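Local coordinates for malonyl CoA-acyl carrier protein transacylase (Mycobacterium tuberculosis, PDB 2QC3), which transfers the malonyl group from malonyl-CoA to holo acyl carrier protein, supplying malonyl-ACP for fatty acid biosynthesis, at residues L144-N156 with I163-L175. Sequence-based numbering, arbitrary orientation.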
ATOM      1  N   LEU A 144      -8.267   4.372 -21.127  1.00 23.24           N
ATOM      2  CA  LEU A 144      -8.514   2.978 -20.783  1.00 23.29           C
ATOM      3  C   LEU A 144      -8.583   2.123 -22.038  1.00 24.10           C
ATOM      4  O   LEU A 144      -7.927   1.090 -22.121  1.00 23.19           O
ATOM      5  CB  LEU A 144      -9.789   2.851 -19.944  1.00 20.23           C
ATOM      6  CG  LEU A 144      -9.576   3.389 -18.519  1.00 21.80           C
ATOM      7  CD1 LEU A 144     -10.858   3.352 -17.719  1.00 20.00           C
ATOM      8  CD2 LEU A 144      -8.508   2.554 -17.832  1.00 19.62           C
ATOM      9  N   SER A 145      -9.354   2.575 -23.020  1.00 24.89           N
ATOM     10  CA  SER A 145      -9.483   1.874 -24.292  1.00 25.75           C
ATOM     11  C   SER A 145      -8.111   1.657 -24.926  1.00 25.75           C
ATOM     12  O   SER A 145      -7.805   0.572 -25.419  1.00 25.21           O
ATOM     13  CB  SER A 145     -10.357   2.690 -25.242  1.00 27.71           C
ATOM     14  OG  SER A 145     -10.271   2.201 -26.565  1.00 31.40           O
ATOM     15  N   ARG A 146      -7.280   2.692 -24.911  1.00 24.73           N
ATOM     16  CA  ARG A 146      -5.957   2.561 -25.488  1.00 23.15           C
ATOM     17  C   ARG A 146      -5.158   1.496 -24.744  1.00 22.13           C
ATOM     18  O   ARG A 146      -4.437   0.721 -25.362  1.00 21.77           O
ATOM     19  CB  ARG A 146      -5.212   3.899 -25.451  1.00 23.79           C
ATOM     20  CG  ARG A 146      -3.827   3.848 -26.103  1.00 24.41           C
ATOM     21  CD  ARG A 146      -3.913   3.320 -27.534  1.00 26.55           C
ATOM     22  NE  ARG A 146      -2.608   3.220 -28.181  1.00 29.95           N
ATOM     23  CZ  ARG A 146      -2.398   2.635 -29.358  1.00 31.33           C
ATOM     24  NH1 ARG A 146      -3.412   2.090 -30.022  1.00 29.92           N
ATOM     25  NH2 ARG A 146      -1.179   2.605 -29.879  1.00 30.32           N
ATOM     26  N   LEU A 147      -5.292   1.449 -23.420  1.00 20.90           N
ATOM     27  CA  LEU A 147      -4.563   0.453 -22.642  1.00 23.09           C
ATOM     28  C   LEU A 147      -4.910  -0.971 -23.085  1.00 21.85           C
ATOM     29  O   LEU A 147      -4.020  -1.799 -23.273  1.00 20.16           O
ATOM     30  CB  LEU A 147      -4.841   0.604 -21.137  1.00 22.12           C
ATOM     31  CG  LEU A 147      -4.490   1.915 -20.417  1.00 25.15           C
ATOM     32  CD1 LEU A 147      -4.518   1.674 -18.898  1.00 24.15           C
ATOM     33  CD2 LEU A 147      -3.113   2.409 -20.833  1.00 23.53           C
ATOM     34  N   GLU A 148      -6.194  -1.261 -23.249  1.00 23.56           N
ATOM     35  CA  GLU A 148      -6.601  -2.600 -23.673  1.00 27.07           C
ATOM     36  C   GLU A 148      -6.057  -2.904 -25.060  1.00 25.42           C
ATOM     37  O   GLU A 148      -5.648  -4.026 -25.331  1.00 26.45           O
ATOM     38  CB  GLU A 148      -8.127  -2.732 -23.680  1.00 28.44           C
ATOM     39  CG  GLU A 148      -8.663  -4.049 -24.197  1.00 32.44           C
ATOM     40  CD  GLU A 148      -9.471  -3.876 -25.466  1.00 37.30           C
ATOM     41  OE1 GLU A 148      -8.882  -3.535 -26.515  1.00 36.54           O
ATOM     42  OE2 GLU A 148     -10.705  -4.072 -25.412  1.00 43.93           O
ATOM     43  N   GLN A 149      -6.056  -1.900 -25.928  1.00 25.46           N
ATOM     44  CA  GLN A 149      -5.548  -2.056 -27.290  1.00 27.81           C
ATOM     45  C   GLN A 149      -4.091  -2.511 -27.280  1.00 26.75           C
ATOM     46  O   GLN A 149      -3.661  -3.236 -28.170  1.00 26.81           O
ATOM     47  CB  GLN A 149      -5.624  -0.730 -28.057  1.00 29.31           C
ATOM     48  CG  GLN A 149      -7.022  -0.169 -28.307  1.00 34.70           C
ATOM     49  CD  GLN A 149      -6.970   1.236 -28.903  1.00 37.65           C
ATOM     50  OE1 GLN A 149      -6.321   1.462 -29.925  1.00 40.83           O
ATOM     51  NE2 GLN A 149      -7.648   2.184 -28.262  1.00 38.64           N
ATOM     52  N   LEU A 150      -3.342  -2.074 -26.270  1.00 25.28           N
ATOM     53  CA  LEU A 150      -1.924  -2.401 -26.151  1.00 24.34           C
ATOM     54  C   LEU A 150      -1.618  -3.552 -25.194  1.00 24.46           C
ATOM     55  O   LEU A 150      -0.455  -3.805 -24.873  1.00 24.01           O
ATOM     56  CB  LEU A 150      -1.158  -1.157 -25.702  1.00 23.10           C
ATOM     57  CG  LEU A 150      -1.315   0.059 -26.624  1.00 23.83           C
ATOM     58  CD1 LEU A 150      -0.719   1.315 -25.979  1.00 20.58           C
ATOM     59  CD2 LEU A 150      -0.643  -0.248 -27.966  1.00 22.60           C
ATOM     60  N   ASP A 151      -2.655  -4.246 -24.740  1.00 23.97           N
ATOM     61  CA  ASP A 151      -2.474  -5.359 -23.808  1.00 25.66           C
ATOM     62  C   ASP A 151      -1.916  -4.901 -22.471  1.00 24.71           C
ATOM     63  O   ASP A 151      -1.201  -5.641 -21.790  1.00 23.81           O
ATOM     64  CB  ASP A 151      -1.555  -6.434 -24.401  1.00 28.08           C
ATOM     65  CG  ASP A 151      -2.183  -7.147 -25.579  1.00 31.15           C
ATOM     66  OD1 ASP A 151      -3.424  -7.307 -25.589  1.00 35.32           O
ATOM     67  OD2 ASP A 151      -1.438  -7.562 -26.487  1.00 34.50           O
ATOM     68  N   LEU A 152      -2.238  -3.667 -22.102  1.00 24.07           N
ATOM     69  CA  LEU A 152      -1.798  -3.118 -20.833  1.00 22.93           C
ATOM     70  C   LEU A 152      -2.960  -3.185 -19.851  1.00 23.65           C
ATOM     71  O   LEU A 152      -4.122  -3.056 -20.235  1.00 23.36           O
ATOM     72  CB  LEU A 152      -1.355  -1.667 -21.002  1.00 21.95           C
ATOM     73  CG  LEU A 152      -0.104  -1.462 -21.859  1.00 21.09           C
ATOM     74  CD1 LEU A 152       0.081   0.026 -22.147  1.00 19.55           C
ATOM     75  CD2 LEU A 152       1.109  -2.043 -21.143  1.00 18.21           C
ATOM     76  N   VAL A 153      -2.638  -3.380 -18.582  1.00 23.11           N
ATOM     77  CA  VAL A 153      -3.648  -3.457 -17.543  1.00 25.40           C
ATOM     78  C   VAL A 153      -3.701  -2.182 -16.700  1.00 24.10           C
ATOM     79  O   VAL A 153      -2.663  -1.578 -16.410  1.00 22.93           O
ATOM     80  CB  VAL A 153      -3.350  -4.639 -16.575  1.00 27.72           C
ATOM     81  CG1 VAL A 153      -4.346  -4.650 -15.437  1.00 27.17           C
ATOM     82  CG2 VAL A 153      -3.398  -5.963 -17.331  1.00 30.46           C
ATOM     83  N   PRO A 154      -4.917  -1.719 -16.356  1.00 23.15           N
ATOM     84  CA  PRO A 154      -4.986  -0.519 -15.520  1.00 23.36           C
ATOM     85  C   PRO A 154      -4.802  -1.093 -14.110  1.00 22.41           C
ATOM     86  O   PRO A 154      -5.768  -1.273 -13.360  1.00 20.38           O
ATOM     87  CB  PRO A 154      -6.399   0.011 -15.776  1.00 24.45           C
ATOM     88  CG  PRO A 154      -7.173  -1.217 -16.121  1.00 26.77           C
ATOM     89  CD  PRO A 154      -6.218  -1.993 -16.992  1.00 23.45           C
ATOM     90  N   ALA A 155      -3.550  -1.410 -13.784  1.00 18.99           N
ATOM     91  CA  ALA A 155      -3.201  -2.014 -12.501  1.00 21.00           C
ATOM     92  C   ALA A 155      -3.575  -1.156 -11.300  1.00 21.12           C
ATOM     93  O   ALA A 155      -3.732  -1.664 -10.198  1.00 19.76           O
ATOM     94  CB  ALA A 155      -1.702  -2.371 -12.475  1.00 20.69           C
ATOM     95  N   ASN A 156      -3.708   0.147 -11.521  1.00 21.82           N
ATOM     96  CA  ASN A 156      -4.117   1.068 -10.465  1.00 22.43           C
ATOM     97  C   ASN A 156      -5.203   1.977 -11.034  1.00 21.02           C
ATOM     98  O   ASN A 156      -5.063   2.493 -12.148  1.00 22.51           O
ATOM     99  CB  ASN A 156      -2.977   1.991 -10.017  1.00 24.84           C
ATOM    100  CG  ASN A 156      -2.058   1.387  -8.966  1.00 26.30           C
ATOM    101  OD1 ASN A 156      -1.392   2.133  -8.243  1.00 28.95           O
ATOM    102  ND2 ASN A 156      -1.987   0.061  -8.890  1.00 23.86           N
ATOM    103  N   ILE A 163      -4.506   7.052 -13.290  1.00 25.27           N
ATOM    104  CA  ILE A 163      -4.386   5.616 -13.497  1.00 27.78           C
ATOM    105  C   ILE A 163      -2.921   5.217 -13.639  1.00 26.82           C
ATOM    106  O   ILE A 163      -2.057   6.049 -13.927  1.00 26.89           O
ATOM    107  CB  ILE A 163      -5.128   5.171 -14.788  1.00 29.54           C
ATOM    108  CG1 ILE A 163      -6.623   5.466 -14.671  1.00 31.88           C
ATOM    109  CG2 ILE A 163      -4.926   3.680 -15.037  1.00 33.03           C
ATOM    110  CD1 ILE A 163      -6.963   6.933 -14.763  1.00 36.19           C
ATOM    111  N   VAL A 164      -2.646   3.942 -13.399  1.00 24.04           N
ATOM    112  CA  VAL A 164      -1.308   3.417 -13.567  1.00 22.26           C
ATOM    113  C   VAL A 164      -1.471   2.219 -14.496  1.00 21.73           C
ATOM    114  O   VAL A 164      -2.219   1.283 -14.202  1.00 19.03           O
ATOM    115  CB  VAL A 164      -0.669   2.960 -12.239  1.00 22.67           C
ATOM    116  CG1 VAL A 164       0.686   2.316 -12.529  1.00 19.92           C
ATOM    117  CG2 VAL A 164      -0.488   4.153 -11.290  1.00 22.01           C
ATOM    118  N   ALA A 165      -0.799   2.273 -15.642  1.00 21.64           N
ATOM    119  CA  ALA A 165      -0.861   1.190 -16.603  1.00 19.29           C
ATOM    120  C   ALA A 165       0.290   0.243 -16.310  1.00 19.69           C
ATOM    121  O   ALA A 165       1.349   0.669 -15.849  1.00 21.06           O
ATOM    122  CB  ALA A 165      -0.750   1.739 -18.016  1.00 17.30           C
ATOM    123  N   ALA A 166       0.086  -1.041 -16.574  1.00 19.95           N
ATOM    124  CA  ALA A 166       1.133  -2.026 -16.340  1.00 19.02           C
ATOM    125  C   ALA A 166       1.074  -3.153 -17.355  1.00 18.60           C
ATOM    126  O   ALA A 166       0.004  -3.538 -17.822  1.00 16.35           O
ATOM    127  CB  ALA A 166       1.024  -2.581 -14.924  1.00 18.27           C
ATOM    128  N   GLY A 167       2.248  -3.660 -17.706  1.00 20.58           N
ATOM    129  CA  GLY A 167       2.354  -4.742 -18.665  1.00 20.76           C
ATOM    130  C   GLY A 167       3.796  -4.846 -19.118  1.00 21.90           C
ATOM    131  O   GLY A 167       4.700  -4.385 -18.416  1.00 19.69           O
ATOM    132  N   ARG A 168       4.014  -5.444 -20.286  1.00 21.86           N
ATOM    133  CA  ARG A 168       5.365  -5.586 -20.827  1.00 22.31           C
ATOM    134  C   ARG A 168       5.901  -4.202 -21.148  1.00 21.38           C
ATOM    135  O   ARG A 168       5.160  -3.341 -21.609  1.00 18.80           O
ATOM    136  CB  ARG A 168       5.349  -6.455 -22.092  1.00 23.11           C
ATOM    137  CG  ARG A 168       4.936  -7.914 -21.842  1.00 25.62           C
ATOM    138  CD  ARG A 168       4.839  -8.709 -23.143  1.00 29.01           C
ATOM    139  NE  ARG A 168       4.190 -10.005 -22.950  1.00 31.66           N
ATOM    140  CZ  ARG A 168       4.795 -11.069 -22.447  1.00 31.61           C
ATOM    141  NH1 ARG A 168       6.068 -10.985 -22.095  1.00 35.61           N
ATOM    142  NH2 ARG A 168       4.133 -12.210 -22.293  1.00 28.87           N
ATOM    143  N   LEU A 169       7.187  -3.996 -20.884  1.00 22.21           N
ATOM    144  CA  LEU A 169       7.841  -2.718 -21.135  1.00 24.29           C
ATOM    145  C   LEU A 169       7.585  -2.347 -22.575  1.00 27.11           C
ATOM    146  O   LEU A 169       7.401  -1.177 -22.927  1.00 24.78           O
ATOM    147  CB  LEU A 169       9.350  -2.847 -20.882  1.00 25.50           C
ATOM    148  CG  LEU A 169       9.718  -3.043 -19.410  1.00 26.24           C
ATOM    149  CD1 LEU A 169      11.176  -3.457 -19.267  1.00 26.17           C
ATOM    150  CD2 LEU A 169       9.439  -1.742 -18.664  1.00 26.04           C
ATOM    151  N   THR A 170       7.566  -3.380 -23.406  1.00 27.33           N
ATOM    152  CA  THR A 170       7.318  -3.229 -24.816  1.00 27.41           C
ATOM    153  C   THR A 170       6.005  -2.488 -25.082  1.00 26.36           C
ATOM    154  O   THR A 170       5.946  -1.575 -25.914  1.00 25.42           O
ATOM    155  CB  THR A 170       7.333  -4.620 -25.497  1.00 30.32           C
ATOM    156  OG1 THR A 170       8.686  -4.965 -25.824  1.00 35.33           O
ATOM    157  CG2 THR A 170       6.534  -4.623 -26.745  1.00 32.85           C
ATOM    158  N   ALA A 171       4.956  -2.869 -24.369  1.00 22.61           N
ATOM    159  CA  ALA A 171       3.666  -2.221 -24.553  1.00 22.37           C
ATOM    160  C   ALA A 171       3.673  -0.846 -23.880  1.00 20.45           C
ATOM    161  O   ALA A 171       3.054   0.090 -24.361  1.00 21.14           O
ATOM    162  CB  ALA A 171       2.559  -3.098 -23.980  1.00 20.68           C
ATOM    163  N   LEU A 172       4.383  -0.721 -22.766  1.00 21.25           N
ATOM    164  CA  LEU A 172       4.450   0.561 -22.067  1.00 22.93           C
ATOM    165  C   LEU A 172       5.150   1.608 -22.924  1.00 23.91           C
ATOM    166  O   LEU A 172       4.830   2.795 -22.853  1.00 25.20           O
ATOM    167  CB  LEU A 172       5.175   0.404 -20.730  1.00 19.77           C
ATOM    168  CG  LEU A 172       4.364  -0.391 -19.705  1.00 22.07           C
ATOM    169  CD1 LEU A 172       5.251  -0.821 -18.550  1.00 19.36           C
ATOM    170  CD2 LEU A 172       3.203   0.480 -19.218  1.00 22.20           C
ATOM    171  N   GLU A 173       6.102   1.161 -23.737  1.00 24.69           N
ATOM    172  CA  GLU A 173       6.838   2.056 -24.618  1.00 25.73           C
ATOM    173  C   GLU A 173       5.953   2.556 -25.751  1.00 24.47           C
ATOM    174  O   GLU A 173       6.007   3.728 -26.128  1.00 22.67           O
ATOM    175  CB  GLU A 173       8.061   1.345 -25.199  1.00 27.61           C
ATOM    176  CG  GLU A 173       9.148   1.088 -24.184  1.00 33.39           C
ATOM    177  CD  GLU A 173      10.366   0.418 -24.788  1.00 38.72           C
ATOM    178  OE1 GLU A 173      10.971   0.991 -25.722  1.00 43.64           O
ATOM    179  OE2 GLU A 173      10.722  -0.682 -24.325  1.00 40.15           O
ATOM    180  N   LYS A 174       5.143   1.668 -26.311  1.00 23.13           N
ATOM    181  CA  LYS A 174       4.260   2.088 -27.384  1.00 25.21           C
ATOM    182  C   LYS A 174       3.242   3.085 -26.822  1.00 24.24           C
ATOM    183  O   LYS A 174       2.740   3.936 -27.550  1.00 24.59           O
ATOM    184  CB  LYS A 174       3.537   0.886 -28.000  1.00 27.74           C
ATOM    185  CG  LYS A 174       4.448  -0.106 -28.711  1.00 29.67           C
ATOM    186  CD  LYS A 174       3.639  -1.237 -29.336  1.00 29.10           C
ATOM    187  CE  LYS A 174       4.485  -2.044 -30.305  1.00 29.33           C
ATOM    188  NZ  LYS A 174       3.663  -3.066 -31.004  1.00 27.37           N
ATOM    189  N   LEU A 175       2.954   2.981 -25.526  1.00 23.91           N
ATOM    190  CA  LEU A 175       2.002   3.881 -24.871  1.00 24.35           C
ATOM    191  C   LEU A 175       2.599   5.278 -24.785  1.00 25.47           C
ATOM    192  O   LEU A 175       1.948   6.267 -25.130  1.00 25.14           O
ATOM    193  CB  LEU A 175       1.661   3.391 -23.455  1.00 21.39           C
ATOM    194  CG  LEU A 175       0.788   4.332 -22.602  1.00 21.72           C
ATOM    195  CD1 LEU A 175      -0.579   4.528 -23.262  1.00 22.46           C
ATOM    196  CD2 LEU A 175       0.616   3.760 -21.206  1.00 19.59           C
TER
HETATM  197  O   HOH W   1      -0.046   4.529 -27.921  1.00 41.54           O
HETATM  198  O   HOH W   2       1.615  -6.155 -21.609  1.00 25.67           O
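Leu152 drives its CD2 methyl against CB of Ala171, a tight 3.4 Å, in the small ferredoxin-like subdomain of this FabD acyltransferase, where helices 140-149 and 169-177 pack beside the hairpin of strands 153-159 and 162-166. With CG anti to the carbonyl carbon (chi1 -66°), its isopropyl end is turned to helix 169-177: CD2 also meets CD2 of Leu172, while CD1 reaches CD2 of Leu175 at 3.9 Å. Ala171 has just a methyl here, which also lies 3.2 Å from Leu150 O. Gly167, having no side chain, leaves room for Leu152 CD2, 3.9 Å from its CA. Leu175 slants across Leu152 and Leu147, and Leu150 crosses it at about a right angle, CD1 to CB 4.0 Å; these leucines form an apolar layer between the helices. Leu147 CD2 then rests on CB of Ala165, 3.7 Å away, tying helix to sheet.

Helix 140-149 ends in a Schellman motif, Leu152 N bonding Leu147 O and Asp151 N bonding Glu148 O, with Asp151 at positive phi. Water 2 links Asp151 O to Arg168 N.

In the hairpin, Val153 N gives a nearly straight bond to Ala166 O (2.8 Å, 176°). Beyond the inverse gamma turn at Pro154, Ala155 and Asn156 face Val164 in a classic bulge near the putative catalytic Ser92 and His195. There Asn156 and Val164 lie side by side, CB to CB 3.3 Å, and Asn156 ND2 donates to Ala155 O from above its carbonyl plane.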